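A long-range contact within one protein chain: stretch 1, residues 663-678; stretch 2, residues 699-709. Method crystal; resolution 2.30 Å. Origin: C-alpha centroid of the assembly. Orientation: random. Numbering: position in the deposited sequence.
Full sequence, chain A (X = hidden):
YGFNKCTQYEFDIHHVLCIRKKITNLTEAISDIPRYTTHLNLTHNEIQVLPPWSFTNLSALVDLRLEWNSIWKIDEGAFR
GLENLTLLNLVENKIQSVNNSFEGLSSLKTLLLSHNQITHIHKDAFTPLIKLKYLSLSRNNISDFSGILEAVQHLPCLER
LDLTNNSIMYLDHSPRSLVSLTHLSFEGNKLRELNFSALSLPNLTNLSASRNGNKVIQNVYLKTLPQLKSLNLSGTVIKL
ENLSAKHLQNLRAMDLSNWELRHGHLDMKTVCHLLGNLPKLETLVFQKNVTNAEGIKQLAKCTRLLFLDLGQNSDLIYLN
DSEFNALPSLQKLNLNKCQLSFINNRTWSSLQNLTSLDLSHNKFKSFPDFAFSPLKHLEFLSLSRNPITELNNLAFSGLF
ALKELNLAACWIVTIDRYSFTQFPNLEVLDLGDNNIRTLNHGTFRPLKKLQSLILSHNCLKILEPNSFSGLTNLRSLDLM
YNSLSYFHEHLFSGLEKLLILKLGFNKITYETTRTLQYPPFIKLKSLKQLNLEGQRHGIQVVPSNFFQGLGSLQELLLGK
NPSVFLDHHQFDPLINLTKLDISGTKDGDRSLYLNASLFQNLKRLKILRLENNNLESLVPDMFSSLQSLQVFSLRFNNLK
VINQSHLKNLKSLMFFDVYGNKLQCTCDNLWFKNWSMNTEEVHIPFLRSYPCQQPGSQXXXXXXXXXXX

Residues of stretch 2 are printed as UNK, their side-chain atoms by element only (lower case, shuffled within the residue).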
ATOM      1  N   LEU A 663      23.633   1.074  24.571  1.00 36.76           N
ATOM      2  CA  LEU A 663      24.784   1.737  25.168  1.00 36.79           C
ATOM      3  C   LEU A 663      25.513   0.834  26.169  1.00 39.88           C
ATOM      4  O   LEU A 663      24.920   0.328  27.122  1.00 41.13           O
ATOM      5  CB  LEU A 663      24.327   3.029  25.840  1.00 36.74           C
ATOM      6  CG  LEU A 663      24.464   4.307  25.008  1.00 38.02           C
ATOM      7  CD1 LEU A 663      24.478   4.018  23.528  1.00 33.85           C
ATOM      8  CD2 LEU A 663      23.372   5.310  25.359  1.00 26.73           C
ATOM      9  N   GLN A 664      26.807   0.631  25.958  1.00 36.69           N
ATOM     10  CA  GLN A 664      27.530  -0.316  26.785  1.00 39.46           C
ATOM     11  C   GLN A 664      28.036   0.321  28.074  1.00 41.71           C
ATOM     12  O   GLN A 664      28.517   1.458  28.069  1.00 38.13           O
ATOM     13  CB  GLN A 664      28.678  -0.929  26.005  1.00 47.93           C
ATOM     14  CG  GLN A 664      28.374  -1.123  24.541  1.00 54.96           C
ATOM     15  CD  GLN A 664      29.036  -2.362  23.994  1.00 67.68           C
ATOM     16  OE1 GLN A 664      28.620  -3.482  24.301  1.00 76.43           O
ATOM     17  NE2 GLN A 664      30.091  -2.177  23.205  1.00 60.99           N
ATOM     18  N   CYS A 665      27.900  -0.407  29.179  1.00 39.35           N
ATOM     19  CA  CYS A 665      28.462   0.037  30.443  1.00 46.26           C
ATOM     20  C   CYS A 665      29.958  -0.271  30.499  1.00 52.68           C
ATOM     21  O   CYS A 665      30.398  -1.172  31.212  1.00 55.83           O
ATOM     22  CB  CYS A 665      27.732  -0.617  31.615  1.00 46.19           C
ATOM     23  SG  CYS A 665      26.007  -0.099  31.766  1.00 79.04           S
ATOM     24  N   THR A 666      30.726   0.490  29.728  1.00 47.90           N
ATOM     25  CA  THR A 666      32.170   0.395  29.720  1.00 47.58           C
ATOM     26  C   THR A 666      32.685   1.820  29.737  1.00 49.90           C
ATOM     27  O   THR A 666      31.898   2.773  29.661  1.00 45.19           O
ATOM     28  CB  THR A 666      32.722  -0.286  28.441  1.00 53.85           C
ATOM     29  OG1 THR A 666      32.609   0.617  27.333  1.00 55.46           O
ATOM     30  CG2 THR A 666      31.969  -1.574  28.120  1.00 50.89           C
ATOM     31  N   CYS A 667      34.007   1.953  29.772  1.00 50.44           N
ATOM     32  CA  CYS A 667      34.674   3.245  29.824  1.00 46.24           C
ATOM     33  C   CYS A 667      34.520   4.043  28.532  1.00 42.36           C
ATOM     34  O   CYS A 667      34.759   5.249  28.522  1.00 42.34           O
ATOM     35  CB  CYS A 667      36.170   3.064  30.142  1.00 54.64           C
ATOM     36  SG  CYS A 667      36.523   2.546  31.844  1.00105.47           S
ATOM     37  N   ASP A 668      34.145   3.381  27.438  1.00 40.33           N
ATOM     38  CA  ASP A 668      33.925   4.093  26.181  1.00 41.63           C
ATOM     39  C   ASP A 668      32.805   5.117  26.335  1.00 35.98           C
ATOM     40  O   ASP A 668      32.782   6.131  25.642  1.00 36.70           O
ATOM     41  CB  ASP A 668      33.595   3.123  25.054  1.00 49.20           C
ATOM     42  CG  ASP A 668      34.787   2.279  24.652  1.00 57.51           C
ATOM     43  OD1 ASP A 668      35.425   1.699  25.551  1.00 61.14           O
ATOM     44  OD2 ASP A 668      35.093   2.205  23.445  1.00 60.25           O
ATOM     45  N   ASN A 669      31.891   4.852  27.262  1.00 30.53           N
ATOM     46  CA  ASN A 669      30.755   5.732  27.505  1.00 38.45           C
ATOM     47  C   ASN A 669      30.889   6.580  28.748  1.00 34.13           C
ATOM     48  O   ASN A 669      29.914   7.226  29.164  1.00 36.53           O
ATOM     49  CB  ASN A 669      29.459   4.913  27.580  1.00 39.39           C
ATOM     50  CG  ASN A 669      29.007   4.445  26.230  1.00 36.33           C
ATOM     51  OD1 ASN A 669      29.046   5.207  25.269  1.00 35.10           O
ATOM     52  ND2 ASN A 669      28.618   3.176  26.132  1.00 42.21           N
ATOM     53  N   LEU A 670      32.083   6.574  29.346  1.00 33.63           N
ATOM     54  CA  LEU A 670      32.307   7.293  30.598  1.00 37.13           C
ATOM     55  C   LEU A 670      32.053   8.787  30.443  1.00 28.39           C
ATOM     56  O   LEU A 670      31.356   9.363  31.250  1.00 29.53           O
ATOM     57  CB  LEU A 670      33.705   7.033  31.174  1.00 43.66           C
ATOM     58  CG  LEU A 670      33.978   7.794  32.478  1.00 44.87           C
ATOM     59  CD1 LEU A 670      32.969   7.367  33.528  1.00 46.06           C
ATOM     60  CD2 LEU A 670      35.396   7.574  32.982  1.00 44.03           C
ATOM     61  N   TRP A 671      32.586   9.415  29.395  1.00 29.34           N
ATOM     62  CA  TRP A 671      32.286  10.833  29.202  1.00 32.54           C
ATOM     63  C   TRP A 671      30.771  11.097  29.068  1.00 39.01           C
ATOM     64  O   TRP A 671      30.232  12.023  29.693  1.00 41.15           O
ATOM     65  CB  TRP A 671      33.016  11.430  27.989  1.00 28.13           C
ATOM     66  CG  TRP A 671      32.550  12.858  27.780  1.00 39.73           C
ATOM     67  CD1 TRP A 671      33.015  13.978  28.421  1.00 34.08           C
ATOM     68  CD2 TRP A 671      31.485  13.303  26.920  1.00 36.17           C
ATOM     69  NE1 TRP A 671      32.320  15.092  27.999  1.00 38.02           N
ATOM     70  CE2 TRP A 671      31.376  14.705  27.080  1.00 40.60           C
ATOM     71  CE3 TRP A 671      30.625  12.658  26.025  1.00 33.23           C
ATOM     72  CZ2 TRP A 671      30.440  15.468  26.370  1.00 37.29           C
ATOM     73  CZ3 TRP A 671      29.693  13.423  25.322  1.00 26.34           C
ATOM     74  CH2 TRP A 671      29.614  14.809  25.495  1.00 33.62           C
ATOM     75  N   PHE A 672      30.091  10.272  28.269  1.00 38.07           N
ATOM     76  CA  PHE A 672      28.666  10.461  28.016  1.00 37.67           C
ATOM     77  C   PHE A 672      27.830  10.346  29.296  1.00 35.77           C
ATOM     78  O   PHE A 672      27.012  11.208  29.575  1.00 36.36           O
ATOM     79  CB  PHE A 672      28.141   9.487  26.941  1.00 33.54           C
ATOM     80  CG  PHE A 672      26.645   9.593  26.705  1.00 33.12           C
ATOM     81  CD1 PHE A 672      26.117  10.667  25.996  1.00 27.57           C
ATOM     82  CD2 PHE A 672      25.770   8.643  27.231  1.00 28.42           C
ATOM     83  CE1 PHE A 672      24.752  10.770  25.778  1.00 27.87           C
ATOM     84  CE2 PHE A 672      24.407   8.744  27.031  1.00 32.44           C
ATOM     85  CZ  PHE A 672      23.897   9.809  26.303  1.00 30.88           C
ATOM     86  N   LYS A 673      28.070   9.294  30.075  1.00 35.57           N
ATOM     87  CA  LYS A 673      27.344   9.038  31.312  1.00 32.59           C
ATOM     88  C   LYS A 673      27.405  10.212  32.292  1.00 45.41           C
ATOM     89  O   LYS A 673      26.387  10.600  32.871  1.00 44.03           O
ATOM     90  CB  LYS A 673      27.874   7.764  31.970  1.00 35.32           C
ATOM     91  CG  LYS A 673      27.572   7.639  33.452  1.00 53.30           C
ATOM     92  CD  LYS A 673      28.499   6.604  34.083  1.00 61.47           C
ATOM     93  CE  LYS A 673      28.386   6.566  35.603  1.00 67.75           C
ATOM     94  NZ  LYS A 673      29.087   7.716  36.255  1.00 66.99           N
ATOM     95  N   ASN A 674      28.596  10.774  32.478  1.00 47.56           N
ATOM     96  CA  ASN A 674      28.755  11.929  33.365  1.00 47.35           C
ATOM     97  C   ASN A 674      28.148  13.216  32.816  1.00 40.72           C
ATOM     98  O   ASN A 674      27.493  13.961  33.548  1.00 32.82           O
ATOM     99  CB  ASN A 674      30.231  12.136  33.714  1.00 41.80           C
ATOM    100  CG  ASN A 674      30.741  11.091  34.676  1.00 42.42           C
ATOM    101  OD1 ASN A 674      30.027  10.677  35.588  1.00 39.91           O
ATOM    102  ND2 ASN A 674      31.949  10.601  34.435  1.00 40.05           N
ATOM    103  N   TRP A 675      28.357  13.460  31.521  1.00 36.76           N
ATOM    104  CA  TRP A 675      27.871  14.671  30.872  1.00 32.18           C
ATOM    105  C   TRP A 675      26.343  14.649  30.762  1.00 40.69           C
ATOM    106  O   TRP A 675      25.683  15.672  30.975  1.00 46.01           O
ATOM    107  CB  TRP A 675      28.499  14.847  29.485  1.00 29.86           C
ATOM    108  CG  TRP A 675      27.851  15.943  28.681  1.00 37.81           C
ATOM    109  CD1 TRP A 675      28.152  17.274  28.722  1.00 41.88           C
ATOM    110  CD2 TRP A 675      26.774  15.806  27.738  1.00 30.04           C
ATOM    111  NE1 TRP A 675      27.335  17.972  27.858  1.00 42.77           N
ATOM    112  CE2 TRP A 675      26.488  17.094  27.237  1.00 31.56           C
ATOM    113  CE3 TRP A 675      26.033  14.720  27.263  1.00 35.85           C
ATOM    114  CZ2 TRP A 675      25.485  17.327  26.294  1.00 33.44           C
ATOM    115  CZ3 TRP A 675      25.033  14.954  26.316  1.00 35.78           C
ATOM    116  CH2 TRP A 675      24.774  16.245  25.842  1.00 33.25           C
ATOM    117  N   SER A 676      25.787  13.484  30.437  1.00 35.01           N
ATOM    118  CA  SER A 676      24.339  13.367  30.225  1.00 39.76           C
ATOM    119  C   SER A 676      23.568  13.600  31.513  1.00 43.99           C
ATOM    120  O   SER A 676      22.474  14.150  31.480  1.00 45.84           O
ATOM    121  CB  SER A 676      23.960  12.009  29.658  1.00 35.82           C
ATOM    122  OG  SER A 676      24.154  11.005  30.630  1.00 42.20           O
ATOM    123  N   MET A 677      24.134  13.157  32.637  1.00 50.03           N
ATOM    124  CA  MET A 677      23.516  13.352  33.952  1.00 42.35           C
ATOM    125  C   MET A 677      23.676  14.785  34.418  1.00 40.40           C
ATOM    126  O   MET A 677      22.812  15.311  35.119  1.00 47.64           O
ATOM    127  CB  MET A 677      24.103  12.402  35.001  1.00 37.10           C
ATOM    128  CG  MET A 677      23.900  10.920  34.688  1.00 49.65           C
ATOM    129  SD  MET A 677      24.635   9.774  35.883  1.00 53.21           S
ATOM    130  CE  MET A 677      23.668  10.223  37.329  1.00 35.27           C
ATOM    131  N   ASN A 678      24.765  15.429  34.011  1.00 32.87           N
ATOM    132  CA  ASN A 678      25.129  16.721  34.600  1.00 41.74           C
ATOM    133  C   ASN A 678      24.749  17.957  33.795  1.00 39.20           C
ATOM    134  O   ASN A 678      24.540  19.032  34.379  1.00 35.88           O
ATOM    135  CB  ASN A 678      26.635  16.771  34.938  1.00 44.30           C
ATOM    136  CG  ASN A 678      27.002  15.861  36.091  1.00 38.65           C
ATOM    137  OD1 ASN A 678      26.413  15.923  37.171  1.00 37.05           O
ATOM    138  ND2 ASN A 678      27.963  14.991  35.858  1.00 43.69           N
ATOM    139  N   UNK A 699      21.090  -3.899  36.233  1.00 83.31           N
ATOM    140  CA  UNK A 699      22.122  -2.887  36.352  1.00 66.06           C
ATOM    141  C   UNK A 699      21.913  -1.777  35.322  1.00 57.06           C
ATOM    142  O   UNK A 699      21.450  -2.025  34.209  1.00 60.85           O
ATOM    143  c   UNK A 699      23.498  -3.547  36.206  1.00 55.16           C
ATOM    144  o   UNK A 699      24.421  -2.674  35.595  1.00 55.43           O
ATOM    145  N   UNK A 700      22.273  -0.554  35.701  1.00 50.55           N
ATOM    146  CA  UNK A 700      21.987   0.637  34.907  1.00 50.93           C
ATOM    147  C   UNK A 700      23.245   1.364  34.474  1.00 49.92           C
ATOM    148  O   UNK A 700      24.225   1.422  35.226  1.00 56.07           O
ATOM    149  c   UNK A 700      19.276   2.178  37.276  1.00 41.25           C
ATOM    150  c   UNK A 700      21.141   1.615  35.719  1.00 52.98           C
ATOM    151  c   UNK A 700      19.809   1.143  36.292  1.00 49.03           C
ATOM    152  c   UNK A 700      18.837   0.909  35.168  1.00 48.61           C
ATOM    153  N   UNK A 701      23.203   1.953  33.280  1.00 44.70           N
ATOM    154  CA  UNK A 701      24.299   2.801  32.796  1.00 49.40           C
ATOM    155  C   UNK A 701      24.621   3.879  33.816  1.00 54.58           C
ATOM    156  O   UNK A 701      25.765   4.298  33.984  1.00 59.22           O
ATOM    157  c   UNK A 701      24.353   5.299  29.786  1.00 38.44           C
ATOM    158  c   UNK A 701      26.181   3.712  30.497  1.00 42.13           C
ATOM    159  c   UNK A 701      23.899   3.492  31.490  1.00 42.52           C
ATOM    160  c   UNK A 701      24.933   4.472  30.931  1.00 40.52           C
ATOM    161  N   UNK A 702      23.574   4.292  34.512  1.00 49.79           N
ATOM    162  CA  UNK A 702      23.597   5.426  35.407  1.00 46.66           C
ATOM    163  C   UNK A 702      24.456   5.125  36.645  1.00 53.11           C
ATOM    164  O   UNK A 702      24.989   6.039  37.290  1.00 48.26           O
ATOM    165  c   UNK A 702      22.134   5.836  35.746  1.00 40.41           C
ATOM    166  c   UNK A 702      20.908   7.629  36.950  1.00 52.02           C
ATOM    167  c   UNK A 702      21.508   4.970  36.864  1.00 42.01           C
ATOM    168  c   UNK A 702      22.008   7.323  35.984  1.00 47.84           C
ATOM    169  N   UNK A 703      24.574   3.835  36.965  1.00 54.53           N
ATOM    170  CA  UNK A 703      25.321   3.369  38.128  1.00 50.58           C
ATOM    171  C   UNK A 703      26.546   2.607  37.684  1.00 61.09           C
ATOM    172  O   UNK A 703      26.713   1.440  38.038  1.00 69.49           O
ATOM    173  o   UNK A 703      22.109   2.414  39.389  1.00 65.34           O
ATOM    174  c   UNK A 703      24.457   2.429  38.955  1.00 48.16           C
ATOM    175  c   UNK A 703      23.173   3.083  39.416  1.00 62.27           C
ATOM    176  o   UNK A 703      23.223   4.280  39.787  1.00 63.97           O
ATOM    177  N   UNK A 704      27.431   3.275  36.958  1.00 58.59           N
ATOM    178  CA  UNK A 704      28.577   2.592  36.379  1.00 62.07           C
ATOM    179  C   UNK A 704      29.812   2.964  37.171  1.00 60.96           C
ATOM    180  O   UNK A 704      30.121   4.152  37.348  1.00 54.44           O
ATOM    181  c   UNK A 704      32.479   1.682  33.263  1.00 69.35           C
ATOM    182  c   UNK A 704      31.465   0.760  33.474  1.00 66.18           C
ATOM    183  c   UNK A 704      30.259   1.169  33.996  1.00 63.87           C
ATOM    184  c   UNK A 704      30.046   2.498  34.320  1.00 66.13           C
ATOM    185  c   UNK A 704      28.738   2.934  34.897  1.00 60.48           C
ATOM    186  c   UNK A 704      31.066   3.411  34.106  1.00 70.57           C
ATOM    187  c   UNK A 704      32.280   3.009  33.581  1.00 69.59           C
ATOM    188  N   UNK A 705      30.489   1.938  37.681  1.00 63.97           N
ATOM    189  CA  UNK A 705      31.690   2.137  38.484  1.00 68.10           C
ATOM    190  C   UNK A 705      32.747   2.956  37.745  1.00 72.69           C
ATOM    191  O   UNK A 705      33.511   2.436  36.921  1.00 76.36           O
ATOM    192  c   UNK A 705      33.143   0.932  40.167  1.00 66.53           C
ATOM    193  c   UNK A 705      32.261   0.798  38.941  1.00 70.12           C
ATOM    194  o   UNK A 705      33.139   2.018  40.790  1.00 61.94           O
ATOM    195  o   UNK A 705      33.843  -0.046  40.501  1.00 63.25           O
ATOM    196  N   UNK A 706      32.768   4.245  38.063  1.00 71.10           N
ATOM    197  CA  UNK A 706      33.614   5.235  37.410  1.00 78.39           C
ATOM    198  C   UNK A 706      35.102   4.912  37.645  1.00 82.91           C
ATOM    199  O   UNK A 706      35.980   5.260  36.848  1.00 79.35           O
ATOM    200  c   UNK A 706      33.242   6.615  37.963  1.00 84.47           C
ATOM    201  o   UNK A 706      34.685   7.687  36.398  1.00 92.03           O
ATOM    202  o   UNK A 706      32.817   8.712  36.951  1.00 86.65           O
ATOM    203  c   UNK A 706      33.613   7.749  37.036  1.00 88.98           C
ATOM    204  N   UNK A 707      35.357   4.218  38.749  1.00 85.20           N
ATOM    205  CA  UNK A 707      36.703   3.929  39.239  1.00 85.70           C
ATOM    206  C   UNK A 707      37.572   3.057  38.318  1.00 83.56           C
ATOM    207  O   UNK A 707      38.798   3.103  38.387  1.00 80.72           O
ATOM    208  c   UNK A 707      36.627   3.326  40.640  1.00 82.95           C
ATOM    209  N   UNK A 708      36.938   2.266  37.460  1.00 86.84           N
ATOM    210  CA  UNK A 708      37.647   1.234  36.694  1.00 84.09           C
ATOM    211  C   UNK A 708      38.493   1.724  35.512  1.00 69.87           C
ATOM    212  O   UNK A 708      39.188   0.934  34.879  1.00 65.60           O
ATOM    213  c   UNK A 708      35.816  -0.469  37.310  1.00 86.00           C
ATOM    214  c   UNK A 708      36.881  -0.152  39.892  1.00 32.42           C
ATOM    215  s   UNK A 708      36.823  -1.335  38.539  1.00174.39           S
ATOM    216  c   UNK A 708      36.643   0.181  36.202  1.00 86.51           C
ATOM    217  N   UNK A 709      38.435   3.016  35.219  1.00 64.83           N
ATOM    218  CA  UNK A 709      39.074   3.557  34.025  1.00 66.22           C
ATOM    219  C   UNK A 709      40.420   4.199  34.346  1.00 68.98           C
ATOM    220  O   UNK A 709      40.583   5.413  34.213  1.00 69.07           O
ATOM    221  s   UNK A 709      36.417   4.049  33.216  1.00 78.31           S
ATOM    222  c   UNK A 709      38.153   4.586  33.364  1.00 70.00           C
TER

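Position 699 carries one carbon and then one oxygen, with no branch. CA-to-CB points toward stretch 1, but the side-chain oxygen stays 4.9 Å from SG of Cys-665; the atoms give Ser-699. Position 700 has four carbons forked at the second, the pattern of leucine. Its CB points away, and the backbone makes the approach, C of Leu-700 lying 4.1 Å from SG of Cys-665.

Position 701 repeats four carbons forked at the second, so it is Leu-701. It is buried, and its end comes nearer to stretch 1 than its sideways CA-to-CB bond suggests: CD1 lies 4.0 Å from SG of Cys-665, and CD2 lies 4.4 Å from CE2 of Phe-672, at the edge of that ring.

At 702 four carbons fork at the first, one arm two carbons long, which defines Ile-702. CB points away, yet CG1 reaches to 3.6 Å from SD of Met-677. Position 703 has two carbons, the second bearing two oxygens; this carboxylate, one carbon from CA, is Asp-703, which touches nothing on stretch 1.

Position 704 shows one carbon and a six-carbon ring with no oxygen: Phe-704. CB points toward stretch 1. CE1 lies 3.2 Å from O of Cys-665, CZ 3.5 Å from C of Thr-666, and CD1 of Leu-670 sits at the ring edge.

Positions 705 and 706 both have two carbons, the second with two oxygens. Asp-705 points away without contact. Asp-706, though poorly ordered, turns its end nearer, accepting a hydrogen bond at OD2 from ND2 of Asn-674 (3.3 Å, 158°).

Position 707 has a single carbon pointing away, hence Ala-707. Position 708 is an unbranched chain of two carbons, sulfur and carbon, Met-708, whose end leads away. Position 709 has one carbon and then sulfur; that sulfur is 2.0 Å from SG of Cys-667, a covalent distance, and identifies Cys-709.

The contact, burying 792 Å² over both sides, combines a covalent tie with apolar packing. The disulfide, with chi3 of -96°, fixes Cys-709 to the short 3-10 segment preceding the helix, and CD2 of Leu-670 packs 3.7 Å from SG of Cys-709. Leu-701 and Phe-704 bury the most area on their stretch. Lys-673 lies along the loop, its CD 3.6 Å from O of Leu-701 and its CE 3.4 Å from O of Phe-704, so its aliphatic portion contributes to the packing. Its NZ forms a long salt bridge to OD2 of Asp-706 at 3.9 Å, the same oxygen that Asn-674 engages.

Stretch 2 699-709: SLLIDFDDAMC
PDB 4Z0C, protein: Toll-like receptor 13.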